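Local coordinates for leucine aminopeptidase 2, chloroplastic (Streptomyces sp. BC16019, PDB 5LHJ), which is an M17-family metalloaminopeptidase of bottromycin maturation, which probably removes unsubstituted amino acids one at a time from the N terminus of peptides, at residues A35-R43 with V104-L114; D327-T335 with V348-R356. One frame throughout, in Å; residues are numbered along the deposited sequence.

Contact 1: A35-R43 with V104-L114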
loop_
_atom_site.group_PDB
_atom_site.type_symbol
_atom_site.label_atom_id
_atom_site.label_comp_id
_atom_site.label_asym_id
_atom_site.label_seq_id
_atom_site.Cartn_x
_atom_site.Cartn_y
_atom_site.Cartn_z
ATOM N N ALA A 35 -26.643 27.240 -49.158
ATOM C CA ALA A 35 -27.671 26.649 -48.251
ATOM C C ALA A 35 -27.027 25.819 -47.139
ATOM O O ALA A 35 -25.962 25.213 -47.330
ATOM C CB ALA A 35 -28.661 25.795 -49.039
ATOM N N ALA A 36 -27.677 25.803 -45.979
ATOM C CA ALA A 36 -27.235 24.980 -44.869
ATOM C C ALA A 36 -27.528 23.519 -45.201
ATOM O O ALA A 36 -28.616 23.188 -45.658
ATOM C CB ALA A 36 -27.931 25.397 -43.578
ATOM N N ASP A 37 -26.548 22.648 -44.995
ATOM C CA ASP A 37 -26.781 21.215 -45.116
ATOM C C ASP A 37 -27.608 20.747 -43.932
ATOM O O ASP A 37 -28.434 19.861 -44.085
ATOM C CB ASP A 37 -25.468 20.440 -45.159
ATOM C CG ASP A 37 -24.617 20.808 -46.347
ATOM O OD1 ASP A 37 -25.177 21.083 -47.431
ATOM O OD2 ASP A 37 -23.380 20.849 -46.186
ATOM N N VAL A 38 -27.362 21.346 -42.761
ATOM C CA VAL A 38 -28.069 21.013 -41.525
ATOM C C VAL A 38 -28.551 22.292 -40.829
ATOM O O VAL A 38 -27.818 23.290 -40.751
ATOM C CB VAL A 38 -27.162 20.213 -40.554
ATOM C CG1 VAL A 38 -27.922 19.826 -39.284
ATOM C CG2 VAL A 38 -26.611 18.976 -41.233
ATOM N N VAL A 39 -29.789 22.253 -40.340
ATOM C CA VAL A 39 -30.365 23.316 -39.518
ATOM C C VAL A 39 -30.784 22.708 -38.180
ATOM O O VAL A 39 -31.507 21.706 -38.162
ATOM C CB VAL A 39 -31.601 23.940 -40.187
ATOM C CG1 VAL A 39 -32.266 24.957 -39.258
ATOM C CG2 VAL A 39 -31.215 24.591 -41.513
ATOM N N ALA A 40 -30.339 23.315 -37.084
ATOM C CA ALA A 40 -30.692 22.878 -35.735
ATOM C C ALA A 40 -31.750 23.799 -35.140
ATOM O O ALA A 40 -31.499 24.994 -34.950
ATOM C CB ALA A 40 -29.471 22.861 -34.842
ATOM N N CYS A 41 -32.893 23.200 -34.805
ATOM C CA CYS A 41 -34.074 23.887 -34.291
ATOM C C CYS A 41 -34.185 23.601 -32.794
ATOM O O CYS A 41 -34.232 22.431 -32.405
ATOM C CB CYS A 41 -35.307 23.329 -35.014
ATOM S SG CYS A 41 -36.916 23.979 -34.514
ATOM N N GLY A 42 -34.234 24.650 -31.972
ATOM C CA GLY A 42 -34.410 24.516 -30.527
ATOM C C GLY A 42 -35.866 24.291 -30.165
ATOM O O GLY A 42 -36.734 25.007 -30.651
ATOM N N ARG A 43 -36.130 23.298 -29.320
ATOM C CA ARG A 43 -37.486 22.941 -28.925
ATOM C C ARG A 43 -37.592 22.827 -27.411
ATOM O O ARG A 43 -36.930 21.988 -26.818
ATOM C CB ARG A 43 -37.872 21.598 -29.552
ATOM C CG ARG A 43 -37.843 21.563 -31.073
ATOM C CD ARG A 43 -38.935 22.452 -31.623
ATOM N NE ARG A 43 -39.064 22.373 -33.071
ATOM C CZ ARG A 43 -40.034 22.980 -33.767
ATOM N NH1 ARG A 43 -40.981 23.709 -33.155
ATOM N NH2 ARG A 43 -40.076 22.845 -35.090
ATOM N N VAL A 104 -23.745 16.640 -36.296
ATOM C CA VAL A 104 -23.747 17.182 -37.653
ATOM C C VAL A 104 -23.460 16.130 -38.754
ATOM O O VAL A 104 -23.839 16.315 -39.919
ATOM C CB VAL A 104 -22.770 18.402 -37.720
ATOM C CG1 VAL A 104 -21.324 17.969 -37.931
ATOM C CG2 VAL A 104 -23.213 19.409 -38.753
ATOM N N GLY A 105 -22.804 15.023 -38.405
ATOM C CA GLY A 105 -22.417 14.028 -39.412
ATOM C C GLY A 105 -21.414 14.639 -40.391
ATOM O O GLY A 105 -20.601 15.455 -39.970
ATOM N N PRO A 106 -21.486 14.279 -41.691
ATOM C CA PRO A 106 -20.531 14.765 -42.691
ATOM C C PRO A 106 -20.884 16.109 -43.362
ATOM O O PRO A 106 -20.325 16.425 -44.418
ATOM C CB PRO A 106 -20.545 13.641 -43.727
ATOM C CG PRO A 106 -21.957 13.169 -43.708
ATOM C CD PRO A 106 -22.375 13.249 -42.261
ATOM N N ALA A 107 -21.766 16.902 -42.756
ATOM C CA ALA A 107 -22.249 18.132 -43.381
ATOM C C ALA A 107 -21.139 19.166 -43.518
ATOM O O ALA A 107 -20.246 19.231 -42.682
ATOM C CB ALA A 107 -23.389 18.722 -42.570
ATOM N N ARG A 108 -21.213 19.968 -44.571
ATOM C CA ARG A 108 -20.274 21.064 -44.778
ATOM C C ARG A 108 -20.696 22.320 -44.042
ATOM O O ARG A 108 -19.834 23.094 -43.611
ATOM C CB ARG A 108 -20.135 21.407 -46.266
ATOM C CG ARG A 108 -19.635 20.286 -47.160
ATOM C CD ARG A 108 -19.447 20.817 -48.576
ATOM N NE ARG A 108 -19.067 19.778 -49.533
ATOM C CZ ARG A 108 -18.888 19.972 -50.843
ATOM N NH1 ARG A 108 -19.056 21.180 -51.390
ATOM N NH2 ARG A 108 -18.540 18.942 -51.617
ATOM N N THR A 109 -22.007 22.546 -43.929
ATOM C CA THR A 109 -22.534 23.783 -43.333
ATOM C C THR A 109 -23.656 23.497 -42.330
ATOM O O THR A 109 -24.537 22.678 -42.605
ATOM C CB THR A 109 -23.055 24.732 -44.432
ATOM O OG1 THR A 109 -24.055 24.054 -45.197
ATOM C CG2 THR A 109 -21.928 25.128 -45.378
ATOM N N LEU A 110 -23.598 24.167 -41.171
ATOM C CA LEU A 110 -24.577 24.021 -40.095
ATOM C C LEU A 110 -25.094 25.391 -39.668
ATOM O O LEU A 110 -24.301 26.285 -39.387
ATOM C CB LEU A 110 -23.936 23.319 -38.884
ATOM C CG LEU A 110 -24.714 23.326 -37.565
ATOM C CD1 LEU A 110 -26.015 22.550 -37.695
ATOM C CD2 LEU A 110 -23.833 22.764 -36.457
ATOM N N ARG A 111 -26.413 25.563 -39.636
ATOM C CA ARG A 111 -27.026 26.777 -39.101
ATOM C C ARG A 111 -27.746 26.417 -37.808
ATOM O O ARG A 111 -28.642 25.575 -37.821
ATOM C CB ARG A 111 -28.018 27.408 -40.089
ATOM C CG ARG A 111 -28.432 28.809 -39.661
ATOM C CD ARG A 111 -29.449 29.442 -40.589
ATOM N NE ARG A 111 -30.805 28.924 -40.370
ATOM C CZ ARG A 111 -31.593 28.372 -41.294
ATOM N NH1 ARG A 111 -31.216 28.238 -42.571
ATOM N NH2 ARG A 111 -32.806 27.956 -40.944
ATOM N N LEU A 112 -27.329 27.036 -36.704
ATOM C CA LEU A 112 -27.991 26.881 -35.417
ATOM C C LEU A 112 -29.052 27.965 -35.265
ATOM O O LEU A 112 -28.719 29.158 -35.220
ATOM C CB LEU A 112 -26.969 27.015 -34.274
ATOM C CG LEU A 112 -25.764 26.080 -34.393
ATOM C CD1 LEU A 112 -24.730 26.409 -33.330
ATOM C CD2 LEU A 112 -26.207 24.638 -34.309
ATOM N N ASP A 113 -30.317 27.551 -35.200
ATOM C CA ASP A 113 -31.423 28.464 -34.900
ATOM C C ASP A 113 -31.809 28.462 -33.419
ATOM O O ASP A 113 -32.810 29.071 -33.049
ATOM C CB ASP A 113 -32.650 28.114 -35.760
ATOM C CG ASP A 113 -32.445 28.403 -37.247
ATOM O OD1 ASP A 113 -31.374 28.900 -37.654
ATOM O OD2 ASP A 113 -33.374 28.131 -38.034
ATOM N N LEU A 114 -30.999 27.836 -32.565
ATOM C CA LEU A 114 -31.359 27.630 -31.158
ATOM C C LEU A 114 -31.644 28.920 -30.392
ATOM O O LEU A 114 -32.543 28.953 -29.553
ATOM C CB LEU A 114 -30.244 26.863 -30.415
ATOM C CG LEU A 114 -29.799 25.504 -30.954
ATOM C CD1 LEU A 114 -28.662 24.983 -30.085
ATOM C CD2 LEU A 114 -30.911 24.471 -31.015
HETATM O O HOH W 1 -34.933 27.213 -32.751
#

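Contact 2: D327-T335 with V348-R356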
loop_
_atom_site.group_PDB
_atom_site.type_symbol
_atom_site.label_atom_id
_atom_site.label_comp_id
_atom_site.label_asym_id
_atom_site.label_seq_id
_atom_site.Cartn_x
_atom_site.Cartn_y
_atom_site.Cartn_z
ATOM N N ASP A 327 15.485 21.575 2.300
ATOM C CA ASP A 327 16.011 22.845 1.791
ATOM C C ASP A 327 15.145 24.006 2.240
ATOM O O ASP A 327 13.959 23.834 2.528
ATOM C CB ASP A 327 16.122 22.843 0.270
ATOM C CG ASP A 327 17.316 22.039 -0.233
ATOM O OD1 ASP A 327 18.124 21.549 0.599
ATOM O OD2 ASP A 327 17.438 21.909 -1.470
ATOM N N VAL A 328 15.766 25.173 2.320
ATOM C CA VAL A 328 15.066 26.384 2.698
ATOM C C VAL A 328 15.206 27.381 1.561
ATOM O O VAL A 328 16.323 27.636 1.073
ATOM C CB VAL A 328 15.574 26.938 4.055
ATOM C CG1 VAL A 328 15.011 28.327 4.330
ATOM C CG2 VAL A 328 15.202 25.986 5.178
ATOM N N VAL A 329 14.068 27.938 1.148
ATOM C CA VAL A 329 14.007 28.986 0.138
ATOM C C VAL A 329 13.852 30.337 0.840
ATOM O O VAL A 329 12.942 30.515 1.655
ATOM C CB VAL A 329 12.831 28.754 -0.839
ATOM C CG1 VAL A 329 12.664 29.942 -1.780
ATOM C CG2 VAL A 329 13.047 27.459 -1.613
ATOM N N ARG A 330 14.738 31.281 0.517
ATOM C CA ARG A 330 14.613 32.669 0.961
ATOM C C ARG A 330 13.950 33.470 -0.160
ATOM O O ARG A 330 14.535 33.666 -1.228
ATOM C CB ARG A 330 15.995 33.240 1.307
ATOM C CG ARG A 330 16.054 34.740 1.601
ATOM C CD ARG A 330 16.063 35.115 3.065
ATOM N NE ARG A 330 16.970 34.314 3.899
ATOM C CZ ARG A 330 17.050 34.416 5.228
ATOM N NH1 ARG A 330 16.310 35.309 5.888
ATOM N NH2 ARG A 330 17.872 33.614 5.906
ATOM N N HIS A 331 12.743 33.955 0.115
ATOM C CA HIS A 331 11.905 34.582 -0.901
ATOM C C HIS A 331 12.258 36.046 -1.127
ATOM O O HIS A 331 13.066 36.638 -0.385
ATOM C CB HIS A 331 10.425 34.452 -0.513
ATOM C CG HIS A 331 9.924 33.043 -0.534
ATOM N ND1 HIS A 331 9.641 32.365 -1.701
ATOM C CD2 HIS A 331 9.644 32.186 0.474
ATOM C CE1 HIS A 331 9.213 31.149 -1.409
ATOM N NE2 HIS A 331 9.210 31.016 -0.098
ATOM N N LEU A 332 11.628 36.623 -2.150
ATOM C CA LEU A 332 11.804 38.040 -2.530
ATOM C C LEU A 332 11.462 39.047 -1.415
ATOM O O LEU A 332 12.034 40.149 -1.392
ATOM C CB LEU A 332 10.951 38.328 -3.781
ATOM C CG LEU A 332 11.006 39.715 -4.442
ATOM C CD1 LEU A 332 12.416 40.026 -4.889
ATOM C CD2 LEU A 332 10.072 39.737 -5.646
ATOM N N ASP A 333 10.550 38.688 -0.511
ATOM C CA ASP A 333 10.195 39.524 0.643
ATOM C C ASP A 333 11.066 39.272 1.889
ATOM O O ASP A 333 10.790 39.831 2.947
ATOM C CB ASP A 333 8.704 39.397 1.006
ATOM C CG ASP A 333 8.314 38.007 1.536
ATOM O OD1 ASP A 333 9.153 37.093 1.585
ATOM O OD2 ASP A 333 7.132 37.843 1.890
ATOM N N GLY A 334 12.100 38.444 1.756
ATOM C CA GLY A 334 12.996 38.113 2.859
ATOM C C GLY A 334 12.549 36.983 3.769
ATOM O O GLY A 334 13.334 36.549 4.628
ATOM N N THR A 335 11.320 36.481 3.602
ATOM C CA THR A 335 10.824 35.384 4.440
ATOM C C THR A 335 11.273 34.045 3.875
ATOM O O THR A 335 11.687 33.951 2.723
ATOM C CB THR A 335 9.287 35.394 4.605
ATOM O OG1 THR A 335 8.630 35.092 3.361
ATOM C CG2 THR A 335 8.812 36.722 5.115
ATOM N N VAL A 348 5.318 27.374 -3.757
ATOM C CA VAL A 348 6.680 27.893 -3.614
ATOM C C VAL A 348 7.064 28.753 -4.834
ATOM O O VAL A 348 7.680 29.798 -4.681
ATOM C CB VAL A 348 7.685 26.724 -3.384
ATOM C CG1 VAL A 348 9.130 27.205 -3.382
ATOM C CG2 VAL A 348 7.362 25.992 -2.091
ATOM N N VAL A 349 6.677 28.311 -6.022
ATOM C CA VAL A 349 6.893 29.059 -7.259
ATOM C C VAL A 349 6.069 30.372 -7.266
ATOM O O VAL A 349 6.577 31.444 -7.615
ATOM C CB VAL A 349 6.540 28.190 -8.487
ATOM C CG1 VAL A 349 6.542 29.008 -9.756
ATOM C CG2 VAL A 349 7.497 27.002 -8.620
ATOM N N LEU A 350 4.799 30.283 -6.890
ATOM C CA LEU A 350 3.910 31.440 -6.887
ATOM C C LEU A 350 4.297 32.520 -5.877
ATOM O O LEU A 350 4.051 33.697 -6.132
ATOM C CB LEU A 350 2.467 31.006 -6.617
ATOM C CG LEU A 350 1.800 30.143 -7.694
ATOM C CD1 LEU A 350 0.482 29.541 -7.195
ATOM C CD2 LEU A 350 1.580 30.959 -8.931
ATOM N N ALA A 351 4.872 32.118 -4.738
ATOM C CA ALA A 351 5.165 33.030 -3.616
ATOM C C ALA A 351 5.847 34.321 -4.054
ATOM O O ALA A 351 5.330 35.423 -3.846
ATOM C CB ALA A 351 6.016 32.317 -2.575
ATOM N N ASP A 352 6.984 34.194 -4.724
ATOM C CA ASP A 352 7.772 35.386 -5.091
ATOM C C ASP A 352 7.080 36.202 -6.170
ATOM O O ASP A 352 7.204 37.423 -6.207
ATOM C CB ASP A 352 9.167 34.985 -5.558
ATOM C CG ASP A 352 9.841 34.073 -4.580
ATOM O OD1 ASP A 352 10.441 34.600 -3.626
ATOM O OD2 ASP A 352 9.723 32.822 -4.700
ATOM N N VAL A 353 6.318 35.535 -7.035
ATOM C CA VAL A 353 5.578 36.252 -8.076
ATOM C C VAL A 353 4.462 37.102 -7.449
ATOM O O VAL A 353 4.219 38.221 -7.885
ATOM C CB VAL A 353 5.026 35.292 -9.150
ATOM C CG1 VAL A 353 4.241 36.057 -10.209
ATOM C CG2 VAL A 353 6.173 34.500 -9.773
ATOM N N LEU A 354 3.801 36.593 -6.408
ATOM C CA LEU A 354 2.806 37.394 -5.678
ATOM C C LEU A 354 3.426 38.613 -4.991
ATOM O O LEU A 354 2.811 39.686 -4.954
ATOM C CB LEU A 354 2.052 36.531 -4.660
ATOM C CG LEU A 354 1.063 35.533 -5.258
ATOM C CD1 LEU A 354 0.625 34.528 -4.202
ATOM C CD2 LEU A 354 -0.149 36.241 -5.850
ATOM N N VAL A 355 4.651 38.461 -4.484
ATOM C CA VAL A 355 5.387 39.604 -3.906
ATOM C C VAL A 355 5.595 40.646 -5.015
ATOM O O VAL A 355 5.247 41.815 -4.856
ATOM C CB VAL A 355 6.744 39.196 -3.280
ATOM C CG1 VAL A 355 7.521 40.421 -2.798
ATOM C CG2 VAL A 355 6.549 38.214 -2.116
ATOM N N ARG A 356 6.138 40.204 -6.140
ATOM C CA ARG A 356 6.420 41.094 -7.257
ATOM C C ARG A 356 5.137 41.761 -7.777
ATOM O O ARG A 356 5.120 42.975 -8.042
ATOM C CB ARG A 356 7.130 40.334 -8.384
ATOM C CG ARG A 356 7.555 41.212 -9.561
ATOM C CD ARG A 356 8.203 40.423 -10.681
ATOM N NE ARG A 356 8.327 41.241 -11.887
ATOM C CZ ARG A 356 9.269 42.157 -12.112
ATOM N NH1 ARG A 356 10.227 42.421 -11.218
ATOM N NH2 ARG A 356 9.250 42.839 -13.265
#

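Contact 1: A35-R43 with V104-L114
Val38 and Leu110 face each other in parallel strands 38-43 and 109-112, their side chains on the sheet face that also carries Ala40 and Leu112. Val38 sends CG1 to Leu110 CD1 (3.7 Å) and turns CG2 anti to its carbonyl carbon, which sets it tightly on Ala107 CB (3.5 Å); a beta-branched residue, favoured in strands, can thus meet both at once. Ala40 is small enough to sit beside Leu112 CD2. On the other face the Arg111 chain bends at chi3, laying its guanidinium over Val39 CG2 and gripping Asp113 side-on, NE to OD1 (2.8 Å) and NH2 to OD2 (3.0 Å). Before the strands pair, Asp37 OD2 takes Arg108 N on its anti lone pair (2.8 Å) and Thr109 N from above the carboxylate plane. Were Asp37 replaced by an alanine, the two amides would probably lose their shared acceptor, leaving the start of strand 109-112 less firmly held. Thr109 OG1 accepts from Asp37 N and donates to Ala35 O. Both strands lie in the mixed sheet of the M17 N-terminal domain, a macro-clan sequence family; strand 76-81 flanks strand 38-43, and helices 90-102 and 124-139 cover the Ala40-Leu112 face.

Contact 2: D327-T335 with V348-R356
His331 and Asp352 make the polar part of this contact, a histidine-carboxylate hydrogen bond from loop to helix. His331 ND1 donates to Asp352 OD2 at 3.0 Å, with the oxygen in the ring plane but the donor 32° out of the carboxylate plane on its syn side; a weak second bond runs from ND1 to OD1. Asp352 OD1 also receives Leu332 N at 2.8 Å, nearly along its C-O bond. An aspartate suits this buried place because its two oxygens can serve several donors: OD2 also accepts from Gly226 N. On the far side of the ring, His331 NE2 bonds to Thr337 OG1, so both nitrogens are engaged and the ring's rotation is fixed.

The loop holding the histidine is a type I beta turn from His331 to Gly334, closing the hairpin of strands 328-330 and 336-338. Asp333 adds an Asx turn that overlaps its end, OD1 accepting Thr335 N at 3.0 Å and Thr335 OG1 at 2.7 Å. Gly334, at positive phi, completes the turn where a side chain would be jammed against the preceding carbonyl oxygen.

Apolar contacts lie on both sides of the polar pair. Leu332 swings its side chain toward the helix (chi1 -177°), where CD2 meets Val355 CG1 at 3.9 Å, and Val355 CG2 meets Asp333 CB. Ala351 offers just a methyl to His331 CE1 (3.6 Å), short enough to admit the ring. Val348, about one helical turn after Glu345, loosely touches Val329 CG2 through CG1; Glu345 binds manganese in another structure of this protein, though no metal is bound to this chain here.

Modelling of the chain begins at Ala35, where the first strand of contact 1 starts almost at once. Strands 65-69 and 76-81 and helix 90-102 follow before strand 109-112 returns to lie beside strand 38-43, so contact 1 closes a long loop within the N-terminal domain. Contact 2 opens far later, in the catalytic domain, and closes a much shorter loop of 12 residues, pinning the turn after strand 328-330 to helix 345-358. The two loops neither nest nor cross: they follow in series, on opposite sides of the chain's centre, with centres about 53 Å apart. Contact 1 thus joins strands within one sheet, contact 2 a hairpin to a helix.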